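Local coordinates for HD domain protein (Enterococcus faecalis, PDB 4LRL), which hydrolyses deoxyribonucleoside triphosphates, probably including dGTP, at a metal-binding HD domain under allosteric control by bound nucleotides, at residues K71-S76 and H81-S86; L125-A130 and V197-S202; I156-I161 and V186-Y191; D210-D215 and Q265-P270. One frame throughout, in Å; residues are numbered along the deposited sequence. Where two conformers were deposited one is given.

Contact 1. Residues K71-S76 and H81-S86; sequences KQLGTS and HGAEHS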
# COMPACT_ATOMS: atom_id res chain seq x y z
N LYS C 71 -25.55 2.69 -5.56
CA LYS C 71 -24.29 3.04 -4.89
C LYS C 71 -24.35 2.65 -3.43
O LYS C 71 -25.40 2.79 -2.79
CB LYS C 71 -23.99 4.53 -4.99
CG LYS C 71 -23.37 4.97 -6.32
CD LYS C 71 -22.98 6.46 -6.29
CE LYS C 71 -24.21 7.39 -6.33
NZ LYS C 71 -25.17 7.15 -7.48
N GLN C 72 -23.23 2.16 -2.92
CA GLN C 72 -23.13 1.75 -1.53
C GLN C 72 -23.15 2.95 -0.58
O GLN C 72 -23.76 2.89 0.49
CB GLN C 72 -21.86 0.90 -1.32
CG GLN C 72 -21.48 0.62 0.14
CD GLN C 72 -22.32 -0.49 0.78
OE1 GLN C 72 -23.02 -1.23 0.09
NE2 GLN C 72 -22.25 -0.60 2.10
N LEU C 73 -22.50 4.04 -0.96
CA LEU C 73 -22.34 5.15 -0.01
C LEU C 73 -23.20 6.37 -0.29
O LEU C 73 -23.08 7.41 0.39
CB LEU C 73 -20.87 5.51 0.15
CG LEU C 73 -20.06 4.63 1.10
CD1 LEU C 73 -18.66 5.20 1.19
CD2 LEU C 73 -20.72 4.52 2.47
N GLY C 74 -24.08 6.22 -1.27
CA GLY C 74 -25.06 7.25 -1.60
C GLY C 74 -24.39 8.52 -2.05
O GLY C 74 -23.89 8.61 -3.18
N THR C 75 -24.36 9.49 -1.16
CA THR C 75 -23.91 10.83 -1.47
C THR C 75 -22.43 11.03 -1.19
O THR C 75 -21.87 12.06 -1.56
CB THR C 75 -24.68 11.88 -0.65
OG1 THR C 75 -24.63 11.53 0.74
CG2 THR C 75 -26.15 11.96 -1.12
N SER C 76 -21.80 10.05 -0.56
CA SER C 76 -20.37 10.13 -0.26
C SER C 76 -19.48 10.38 -1.47
O SER C 76 -18.42 10.99 -1.33
CB SER C 76 -19.90 8.90 0.49
OG SER C 76 -20.05 9.09 1.88
N HIS C 81 -14.63 11.12 -4.44
CA HIS C 81 -15.12 10.76 -5.76
C HIS C 81 -14.75 9.33 -6.21
O HIS C 81 -15.26 8.84 -7.21
CB HIS C 81 -14.76 11.82 -6.81
CG HIS C 81 -13.29 11.93 -7.08
ND1 HIS C 81 -12.52 12.94 -6.57
CD2 HIS C 81 -12.46 11.16 -7.82
CE1 HIS C 81 -11.27 12.79 -6.97
NE2 HIS C 81 -11.21 11.71 -7.73
N GLY C 82 -13.88 8.67 -5.47
CA GLY C 82 -13.66 7.25 -5.72
C GLY C 82 -14.81 6.37 -5.24
O GLY C 82 -14.92 5.24 -5.68
N ALA C 83 -15.67 6.88 -4.36
CA ALA C 83 -16.70 6.06 -3.71
C ALA C 83 -17.91 5.70 -4.59
O ALA C 83 -19.06 5.92 -4.18
CB ALA C 83 -17.17 6.72 -2.41
N GLU C 84 -17.65 5.13 -5.77
CA GLU C 84 -18.72 4.84 -6.75
C GLU C 84 -19.09 3.36 -6.77
O GLU C 84 -19.88 2.92 -7.62
CB GLU C 84 -18.32 5.30 -8.16
CG GLU C 84 -18.23 6.81 -8.37
CD GLU C 84 -19.59 7.49 -8.56
OE1 GLU C 84 -20.62 6.91 -8.17
OE2 GLU C 84 -19.62 8.62 -9.12
N HIS C 85 -18.52 2.59 -5.84
CA HIS C 85 -18.78 1.15 -5.71
C HIS C 85 -20.23 0.83 -5.36
O HIS C 85 -20.89 1.60 -4.66
CB HIS C 85 -17.82 0.50 -4.70
CG HIS C 85 -17.86 1.10 -3.32
ND1 HIS C 85 -17.45 2.40 -3.07
CD2 HIS C 85 -18.22 0.58 -2.12
CE1 HIS C 85 -17.58 2.65 -1.78
NE2 HIS C 85 -18.05 1.56 -1.18
N SER C 86 -20.72 -0.30 -5.85
CA SER C 86 -22.13 -0.66 -5.69
C SER C 86 -22.38 -1.52 -4.46
O SER C 86 -21.45 -2.06 -3.84
CB SER C 86 -22.61 -1.43 -6.91
OG SER C 86 -22.01 -2.71 -6.93
O HOH W 1 -20.84 4.08 -3.38
O HOH W 2 -21.51 7.63 -2.79
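Beside the HD-domain metal site, the long loop between helix 62-65 and helix 87-108 folds back on itself, and Gln72 meets His85 where its two arms come together. The join is a single backbone bridge pairing Lys71 with Ser86, and its direct bond runs from Gln72 N to His85 O at 3.0 Å, almost straight at 172°. A water adds to it. It accepts a bond from Leu73 N at 2.9 Å and donates two of its own, to Ala83 O at 2.7 Å and to His85 O at 2.8 Å. The carbonyl of His85 is therefore gripped twice, by an amide and by a water. That same water sits over one face of the imidazole, offset toward its rim. A second water joins Ala83 O to Gly74 O, the latter bond weak.

His85 has CG wedged between its own N and carbonyl carbon (chi1 57°), a rotation that carries the ring up beside Gln72. There Gln72 CB lies 3.7 Å from His85 CD2, and the amide and ring planes are only 25° apart. Leu73 CD1 comes in at the ring edge, 4.1 Å from His85 CE1, and also rests on Ala83 CB. Lys71 runs alongside Glu84, a pairing left doubtful by the glutamate's second conformer; Lys71 NZ makes a salt bridge with Asp322. Beyond the loop, His85 NE2 bonds Asp215 and the ring stacks on Phe218. Gln72 packs on His90, a nickel ligand. Backbone, water and Asp215 together should limit how far His85 can turn and hold the loop beside the metal site.

Contact 2. Residues L125-A130 and V197-S202; sequences LITLCA and VQMISS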
# COMPACT_ATOMS: atom_id res chain seq x y z
N LEU C 125 -24.35 -23.27 4.51
CA LEU C 125 -25.12 -22.80 3.36
C LEU C 125 -26.10 -21.68 3.70
O LEU C 125 -26.16 -20.68 3.00
CB LEU C 125 -25.82 -23.95 2.63
CG LEU C 125 -26.66 -23.55 1.41
CD1 LEU C 125 -25.86 -22.70 0.38
CD2 LEU C 125 -27.26 -24.79 0.76
N ILE C 126 -26.85 -21.85 4.79
CA ILE C 126 -27.76 -20.80 5.27
C ILE C 126 -27.01 -19.52 5.66
O ILE C 126 -27.51 -18.41 5.47
CB ILE C 126 -28.67 -21.30 6.44
CG1 ILE C 126 -29.70 -20.23 6.80
CG2 ILE C 126 -27.84 -21.70 7.66
CD1 ILE C 126 -30.61 -20.59 7.97
N THR C 127 -25.80 -19.68 6.21
CA THR C 127 -25.01 -18.54 6.64
C THR C 127 -24.48 -17.77 5.42
O THR C 127 -24.46 -16.53 5.43
CB THR C 127 -23.86 -18.97 7.57
OG1 THR C 127 -24.37 -19.78 8.64
CG2 THR C 127 -23.17 -17.76 8.18
N LEU C 128 -24.08 -18.50 4.38
CA LEU C 128 -23.60 -17.88 3.15
C LEU C 128 -24.73 -17.17 2.43
O LEU C 128 -24.56 -16.06 1.91
CB LEU C 128 -22.94 -18.92 2.23
CG LEU C 128 -21.65 -19.56 2.75
CD1 LEU C 128 -21.14 -20.66 1.83
CD2 LEU C 128 -20.60 -18.48 2.96
N CYS C 129 -25.90 -17.80 2.42
CA CYS C 129 -27.08 -17.20 1.81
C CYS C 129 -27.45 -15.89 2.51
O CYS C 129 -27.58 -14.85 1.86
CB CYS C 129 -28.25 -18.18 1.80
SG CYS C 129 -28.01 -19.51 0.61
N ALA C 130 -27.58 -15.93 3.84
CA ALA C 130 -27.85 -14.71 4.62
C ALA C 130 -26.80 -13.62 4.42
O ALA C 130 -27.15 -12.44 4.37
CB ALA C 130 -28.02 -15.03 6.07
N VAL C 197 -26.06 -16.04 13.43
CA VAL C 197 -26.57 -14.67 13.52
C VAL C 197 -25.44 -13.65 13.71
O VAL C 197 -25.40 -12.64 12.99
CB VAL C 197 -27.60 -14.52 14.68
CG1 VAL C 197 -27.97 -13.05 14.89
CG2 VAL C 197 -28.85 -15.34 14.41
N GLN C 198 -24.54 -13.93 14.65
CA GLN C 198 -23.45 -12.99 14.98
C GLN C 198 -22.42 -12.81 13.87
O GLN C 198 -21.74 -11.78 13.82
CB GLN C 198 -22.77 -13.35 16.31
CG GLN C 198 -23.56 -12.93 17.55
CD GLN C 198 -22.88 -13.33 18.86
OE1 GLN C 198 -21.64 -13.29 18.98
NE2 GLN C 198 -23.67 -13.70 19.83
N MET C 199 -22.31 -13.79 12.97
CA MET C 199 -21.35 -13.71 11.87
C MET C 199 -21.78 -12.62 10.89
O MET C 199 -20.96 -11.98 10.23
CB MET C 199 -21.22 -15.05 11.15
CG MET C 199 -19.87 -15.22 10.43
SD MET C 199 -19.60 -16.82 9.64
CE MET C 199 -19.75 -17.96 11.03
N ILE C 200 -23.09 -12.41 10.84
CA ILE C 200 -23.69 -11.51 9.88
C ILE C 200 -24.08 -10.19 10.52
O ILE C 200 -24.00 -9.13 9.89
CB ILE C 200 -24.87 -12.21 9.20
CG1 ILE C 200 -24.30 -13.30 8.27
CG2 ILE C 200 -25.75 -11.21 8.42
CD1 ILE C 200 -25.19 -14.48 8.07
N SER C 201 -24.45 -10.24 11.79
CA SER C 201 -24.81 -9.03 12.50
C SER C 201 -24.39 -9.09 13.95
O SER C 201 -24.84 -9.96 14.71
CB SER C 201 -26.32 -8.77 12.39
OG SER C 201 -26.66 -7.62 13.15
N SER C 202 -23.50 -8.18 14.32
CA SER C 202 -22.99 -8.06 15.68
C SER C 202 -22.28 -6.71 15.77
O SER C 202 -22.58 -5.81 14.98
CB SER C 202 -22.04 -9.22 16.03
OG SER C 202 -20.85 -9.17 15.25
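Ile200 CD1 is the point of this contact, a methyl pushed into the angle between Thr127 and Ala130, one helical turn apart. It comes within 3.5 Å of Ala130 CB and 3.4 Å of Thr127 O, so part of its bed is a backbone carbonyl. Thr127 CG2 closes the third side at 3.9 Å from the same Ile200 CD1. The isoleucine gets there with CG1 set anti to its carbonyl carbon (chi1 -71°). With OG1 bonded to Glu123 O in the preceding turn of its own helix, Thr127 has its methyl directed at Ile200 and Met199.

Away from this knot the fit slackens. Met199, whose side chain crosses that of Thr127 at about a right angle, touches it through one pair, Met199 SD to Thr127 CG2 at 4.0 Å. No hydrogen bond links the segments. Helix 124-133 and helix 194-200 both belong to the helical HD domain; the first leads straight into the metal ligands His134 and Asp135, and Ile200 packs close to His134. Helix 87-108, through Thr98, and helix 179-187, through Val186, fill in around the pair.

Farther along 197-202 the chain turns off the helix and grows more accessible. Val197 O takes both Ile200 N and Ser201 N, the latter at 2.8 Å. Beyond it Ser202 N bonds Asp205, on the way to helix 206-219. Gln198, partly exposed, points to the far side from 125-130, where its OE1 accepts from Ile242 N of strand 241-245.

Contact 3. Residues I156-I161 and V186-Y191; sequences ITVQII and VITKQY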
# COMPACT_ATOMS: atom_id res chain seq x y z
N ILE C 156 -38.15 -5.16 3.60
CA ILE C 156 -38.13 -5.48 2.18
C ILE C 156 -37.22 -6.66 1.85
O ILE C 156 -37.56 -7.50 1.02
CB ILE C 156 -37.81 -4.24 1.33
CG1 ILE C 156 -38.98 -3.26 1.42
CG2 ILE C 156 -37.54 -4.63 -0.12
CD1 ILE C 156 -38.58 -1.81 1.24
N THR C 157 -36.06 -6.71 2.50
CA THR C 157 -35.16 -7.85 2.40
C THR C 157 -35.90 -9.14 2.72
O THR C 157 -35.84 -10.10 1.94
CB THR C 157 -33.94 -7.70 3.34
OG1 THR C 157 -33.17 -6.57 2.93
CG2 THR C 157 -33.05 -8.93 3.27
N VAL C 158 -36.61 -9.16 3.85
CA VAL C 158 -37.36 -10.34 4.28
C VAL C 158 -38.43 -10.67 3.25
O VAL C 158 -38.63 -11.84 2.91
CB VAL C 158 -37.99 -10.13 5.70
CG1 VAL C 158 -38.99 -11.25 6.04
CG2 VAL C 158 -36.89 -10.04 6.75
N GLN C 159 -39.11 -9.64 2.75
CA GLN C 159 -40.08 -9.78 1.67
C GLN C 159 -39.49 -10.48 0.45
O GLN C 159 -40.09 -11.41 -0.09
CB GLN C 159 -40.63 -8.42 1.24
CG GLN C 159 -41.74 -7.86 2.11
CD GLN C 159 -42.30 -6.56 1.55
OE1 GLN C 159 -42.47 -6.41 0.33
NE2 GLN C 159 -42.58 -5.62 2.43
N ILE C 160 -38.31 -10.02 0.01
CA ILE C 160 -37.68 -10.56 -1.20
C ILE C 160 -37.32 -12.03 -1.01
O ILE C 160 -37.40 -12.84 -1.95
CB ILE C 160 -36.42 -9.74 -1.57
CG1 ILE C 160 -36.82 -8.33 -2.01
CG2 ILE C 160 -35.59 -10.45 -2.65
CD1 ILE C 160 -35.71 -7.32 -1.89
N ILE C 161 -36.94 -12.37 0.21
CA ILE C 161 -36.55 -13.72 0.54
C ILE C 161 -37.77 -14.62 0.63
O ILE C 161 -37.72 -15.77 0.19
CB ILE C 161 -35.75 -13.75 1.86
CG1 ILE C 161 -34.37 -13.13 1.65
CG2 ILE C 161 -35.64 -15.19 2.40
CD1 ILE C 161 -33.62 -12.82 2.93
N VAL C 186 -32.30 -15.30 9.94
CA VAL C 186 -30.92 -14.96 10.26
C VAL C 186 -30.77 -13.45 10.23
O VAL C 186 -30.15 -12.86 11.10
CB VAL C 186 -29.89 -15.60 9.28
CG1 VAL C 186 -28.47 -15.15 9.62
CG2 VAL C 186 -29.96 -17.10 9.32
N ILE C 187 -31.38 -12.84 9.21
CA ILE C 187 -31.33 -11.40 9.02
C ILE C 187 -32.13 -10.65 10.09
O ILE C 187 -31.70 -9.61 10.58
CB ILE C 187 -31.77 -11.02 7.57
CG1 ILE C 187 -30.64 -11.38 6.60
CG2 ILE C 187 -32.09 -9.54 7.45
CD1 ILE C 187 -31.11 -11.92 5.29
N THR C 188 -33.27 -11.20 10.48
CA THR C 188 -34.08 -10.60 11.53
C THR C 188 -33.52 -10.97 12.91
O THR C 188 -34.02 -10.49 13.93
CB THR C 188 -35.56 -11.02 11.45
OG1 THR C 188 -35.69 -12.41 11.76
CG2 THR C 188 -36.13 -10.75 10.07
N LYS C 189 -32.50 -11.82 12.91
CA LYS C 189 -31.75 -12.19 14.12
C LYS C 189 -32.57 -13.08 15.05
O LYS C 189 -32.34 -13.12 16.26
CB LYS C 189 -31.23 -10.95 14.86
CG LYS C 189 -30.46 -9.96 13.98
CD LYS C 189 -30.09 -8.69 14.75
CE LYS C 189 -28.79 -8.88 15.53
NZ LYS C 189 -28.69 -8.01 16.74
N GLN C 190 -33.52 -13.81 14.47
CA GLN C 190 -34.39 -14.67 15.25
C GLN C 190 -33.97 -16.14 15.17
O GLN C 190 -34.39 -16.96 15.98
CB GLN C 190 -35.85 -14.48 14.84
CG GLN C 190 -36.42 -13.13 15.30
CD GLN C 190 -37.78 -12.83 14.69
OE1 GLN C 190 -37.90 -12.59 13.48
NE2 GLN C 190 -38.82 -12.81 15.52
N TYR C 191 -33.12 -16.45 14.19
CA TYR C 191 -32.56 -17.80 14.02
C TYR C 191 -31.86 -18.30 15.30
O TYR C 191 -31.12 -17.54 15.93
CB TYR C 191 -31.59 -17.80 12.82
CG TYR C 191 -31.20 -19.18 12.34
CD1 TYR C 191 -32.14 -20.00 11.70
CD2 TYR C 191 -29.91 -19.66 12.50
CE1 TYR C 191 -31.79 -21.25 11.25
CE2 TYR C 191 -29.55 -20.91 12.05
CZ TYR C 191 -30.49 -21.70 11.42
OH TYR C 191 -30.15 -22.95 10.98
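Thr188 OG1 donates to Gln190 OE1 at 2.8 Å, approaching in the carbonyl plane on a lone pair, with a C=O...donor angle of 122°. The bond stays within 186-191 but, with a weak one to Ser185 O, is consistent with the rotation that turns the other branch to the neighbouring helix: Thr188 CG2 meets Val158 CG2 at 3.5 Å, the two side chains crossing at about a right angle. OG1 takes the position between N and carbonyl carbon (chi1 68°), which sets that methyl anti to the carbonyl carbon.

Deeper in, methyl contacts continue. Ile161 and Ile187 reach toward each other tip to tip, CD1 to CD1, at 3.6 Å. The same Ile187 CD1 lies 4.1 Å from Thr157 CG2, whose hydroxyl is occupied by His153 O a turn back. Helix 153-162 thus leans on the end of helix 179-187, and Ile161 also packs on Val183 and Ala184 there. That end is a Schellman motif: Lys189 takes positive phi as the C-prime residue, and Gln190 N bonds back to Ser185 O. The contact joins two helices of the HD domain, a largely helical fold, close to the metal ligand His134.

Contact 4. Residues D210-D215 and Q265-P270; sequences DYLLRD and QVYFHP. With TTP (thymidine-5'-triphosphate), chain S.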
# COMPACT_ATOMS: atom_id res chain seq x y z
N ASP C 210 -16.48 -5.87 5.87
CA ASP C 210 -16.37 -5.58 4.46
C ASP C 210 -16.55 -4.09 4.15
O ASP C 210 -15.73 -3.53 3.44
CB ASP C 210 -17.34 -6.41 3.62
CG ASP C 210 -17.10 -6.22 2.13
OD1 ASP C 210 -17.84 -5.44 1.51
OD2 ASP C 210 -16.13 -6.82 1.59
N TYR C 211 -17.61 -3.45 4.66
CA TYR C 211 -17.80 -2.05 4.26
C TYR C 211 -16.72 -1.13 4.78
O TYR C 211 -16.30 -0.20 4.09
CB TYR C 211 -19.24 -1.51 4.46
CG TYR C 211 -19.73 -1.29 5.87
CD1 TYR C 211 -19.16 -0.32 6.70
CD2 TYR C 211 -20.83 -2.00 6.35
CE1 TYR C 211 -19.66 -0.10 8.00
CE2 TYR C 211 -21.33 -1.79 7.63
CZ TYR C 211 -20.74 -0.84 8.45
OH TYR C 211 -21.26 -0.66 9.72
N LEU C 212 -16.21 -1.40 5.98
CA LEU C 212 -15.10 -0.59 6.49
C LEU C 212 -13.88 -0.66 5.56
O LEU C 212 -13.33 0.37 5.18
CB LEU C 212 -14.73 -0.93 7.93
CG LEU C 212 -15.82 -0.56 8.96
CD1 LEU C 212 -15.52 -1.19 10.33
CD2 LEU C 212 -16.07 0.97 9.10
N LEU C 213 -13.51 -1.87 5.16
CA LEU C 213 -12.38 -2.06 4.28
C LEU C 213 -12.66 -1.53 2.87
O LEU C 213 -11.81 -0.86 2.29
CB LEU C 213 -12.01 -3.54 4.21
CG LEU C 213 -11.38 -4.17 5.46
CD1 LEU C 213 -11.39 -5.71 5.34
CD2 LEU C 213 -9.94 -3.64 5.66
N ARG C 214 -13.84 -1.86 2.34
CA ARG C 214 -14.22 -1.51 0.98
C ARG C 214 -14.46 0.00 0.85
O ARG C 214 -14.03 0.63 -0.13
CB ARG C 214 -15.47 -2.29 0.55
CG ARG C 214 -15.92 -2.05 -0.91
CD ARG C 214 -17.03 -3.05 -1.35
NE ARG C 214 -16.70 -4.42 -0.95
CZ ARG C 214 -15.98 -5.25 -1.69
NH1 ARG C 214 -15.71 -6.46 -1.23
NH2 ARG C 214 -15.53 -4.88 -2.89
N ASP C 215 -15.17 0.58 1.82
CA ASP C 215 -15.37 2.02 1.82
C ASP C 215 -14.03 2.77 1.91
O ASP C 215 -13.85 3.77 1.23
CB ASP C 215 -16.33 2.44 2.93
CG ASP C 215 -17.73 1.88 2.73
OD1 ASP C 215 -18.03 1.36 1.62
OD2 ASP C 215 -18.53 1.96 3.68
N GLN C 265 -14.41 10.70 9.58
CA GLN C 265 -13.75 11.25 8.40
C GLN C 265 -14.59 11.10 7.14
O GLN C 265 -14.51 11.95 6.24
CB GLN C 265 -12.39 10.59 8.18
CG GLN C 265 -11.32 11.08 9.14
CD GLN C 265 -10.16 10.10 9.30
OE1 GLN C 265 -9.89 9.27 8.43
NE2 GLN C 265 -9.46 10.20 10.44
N VAL C 266 -15.38 10.04 7.07
CA VAL C 266 -16.12 9.74 5.84
C VAL C 266 -17.64 9.84 6.02
O VAL C 266 -18.26 10.76 5.50
CB VAL C 266 -15.70 8.38 5.24
CG1 VAL C 266 -16.55 8.01 4.01
CG2 VAL C 266 -14.22 8.40 4.90
N TYR C 267 -18.22 8.91 6.78
CA TYR C 267 -19.67 8.80 6.88
C TYR C 267 -20.33 10.08 7.40
O TYR C 267 -21.43 10.41 6.97
CB TYR C 267 -20.10 7.57 7.71
CG TYR C 267 -19.49 6.25 7.25
CD1 TYR C 267 -19.12 5.28 8.18
CD2 TYR C 267 -19.28 5.97 5.90
CE1 TYR C 267 -18.57 4.07 7.78
CE2 TYR C 267 -18.71 4.77 5.49
CZ TYR C 267 -18.36 3.82 6.44
OH TYR C 267 -17.79 2.63 6.05
N PHE C 268 -19.65 10.79 8.31
CA PHE C 268 -20.23 11.97 8.94
C PHE C 268 -19.86 13.27 8.22
O PHE C 268 -20.18 14.35 8.72
CB PHE C 268 -19.82 12.08 10.41
CG PHE C 268 -20.33 10.96 11.29
CD1 PHE C 268 -21.28 10.04 10.83
CD2 PHE C 268 -19.88 10.84 12.61
CE1 PHE C 268 -21.76 9.03 11.65
CE2 PHE C 268 -20.36 9.83 13.44
CZ PHE C 268 -21.29 8.92 12.96
N HIS C 269 -19.19 13.18 7.07
CA HIS C 269 -18.69 14.36 6.37
C HIS C 269 -19.80 15.35 6.03
O HIS C 269 -20.80 14.98 5.41
CB HIS C 269 -17.92 14.00 5.10
CG HIS C 269 -16.98 15.08 4.66
ND1 HIS C 269 -17.41 16.26 4.08
CD2 HIS C 269 -15.64 15.18 4.76
CE1 HIS C 269 -16.37 17.03 3.83
NE2 HIS C 269 -15.28 16.40 4.23
N PRO C 270 -19.62 16.62 6.44
CA PRO C 270 -20.63 17.68 6.23
C PRO C 270 -21.01 17.93 4.77
O PRO C 270 -22.17 18.19 4.47
CB PRO C 270 -19.96 18.93 6.82
CG PRO C 270 -18.92 18.40 7.78
CD PRO C 270 -18.46 17.09 7.23
PA TTP S . -12.15 18.81 2.82
O1A TTP S . -12.38 19.81 1.73
O2A TTP S . -13.31 18.31 3.63
O3A TTP S . -11.02 19.32 3.87
PB TTP S . -9.62 20.09 3.55
O1B TTP S . -8.90 19.36 2.44
O2B TTP S . -8.87 20.20 4.86
O3B TTP S . -9.99 21.58 3.01
PG TTP S . -11.37 22.43 3.20
O1G TTP S . -10.90 23.87 3.07
O2G TTP S . -11.89 22.07 4.59
O3G TTP S . -12.30 22.04 2.08
O5' TTP S . -11.46 17.52 2.15
C5' TTP S . -11.01 17.50 0.79
C4' TTP S . -10.75 16.06 0.37
O4' TTP S . -10.03 15.39 1.41
C3' TTP S . -12.05 15.31 0.15
O3' TTP S . -12.02 14.54 -1.05
C2' TTP S . -12.15 14.33 1.30
C1' TTP S . -10.72 14.20 1.81
N1 TTP S . -10.72 14.02 3.26
C2 TTP S . -10.03 12.92 3.86
O2 TTP S . -9.40 12.09 3.15
N3 TTP S . -10.04 12.77 5.20
C4 TTP S . -10.71 13.64 5.98
O4 TTP S . -10.71 13.47 7.22
C5 TTP S . -11.40 14.73 5.41
C5M TTP S . -12.16 15.73 6.26
C6 TTP S . -11.39 14.90 4.03
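Tyr267 swings CG anti to its carbonyl carbon (chi1 -53°) and Asp215 turns its CG the same way, which carries phenol and carboxylate to each other between helices 249-267 and 206-219. Tyr267 OH donates to Asp215 OD2 at 2.6 Å, a short bond on the anti lone pair, away from the other oxygen. Carboxylate and ring planes stand 87° apart. Tyr211 CD1 approaches the same Tyr267 OH to 3.3 Å, and Leu212 CD2 lies at the phenol edge, 3.9 Å from Tyr267 OH, so carbon atoms of two side chains from helix 206-219 also lie against the hydroxyl. The other oxygen of Asp215 is engaged by the loop before helix 87-108, and Tyr396 stacks on the Tyr267 ring.

Next to Asp215 in sequence, Arg214 reaches back one turn and grips Asp210 side-on, with NE on OD1 and NH1 on OD2, a salt bridge. Asp210 OD1 also accepts from His90 ND1, making the aspartate a second-shell residue that orients a nickel ligand.

Thymidine triphosphate lies against 265-270 at two places: Gln265, in a wider pi-type turn, brings CG to 3.1 Å from TTP O4 of the base, and His269 NE2 bonds TTP O2A of the alpha-phosphate at 2.8 Å, bent to 143°. Arg41 of the second subunit and Arg233 of the third also bond the nucleotide, placing it at a subunit interface. Tyr267 and His269 are two residues apart, so the stretch that holds the nucleotide also bonds helix 206-219, which carries the nickel ligand Asp207. Such a link could couple the two sites, consistent with allosteric regulation.

How the contacts relate
The four contacts fall into two pairs that do not touch one another. Contacts 1 and 4 lie nearest the centre of the chain and meet directly, through His85 with Asp215 and through Leu73 against Tyr267. Both are mainly buried and rely on polar chemistry, contact 1 on backbone and water, contact 4 on a phenol-carboxylate bond, with a nucleotide bound at one of its segments. Contacts 2 and 3 sit farther out, their centres 11 Å apart, joined where Val186 packs on Ala130. They are mostly apolar, contact 2 with a sulfur and a backbone carbonyl among its partners, and no hydrogen bond crosses either; contact 2 is buried, contact 3 only partly. Contact 3 is nested within the loop that contact 2 closes.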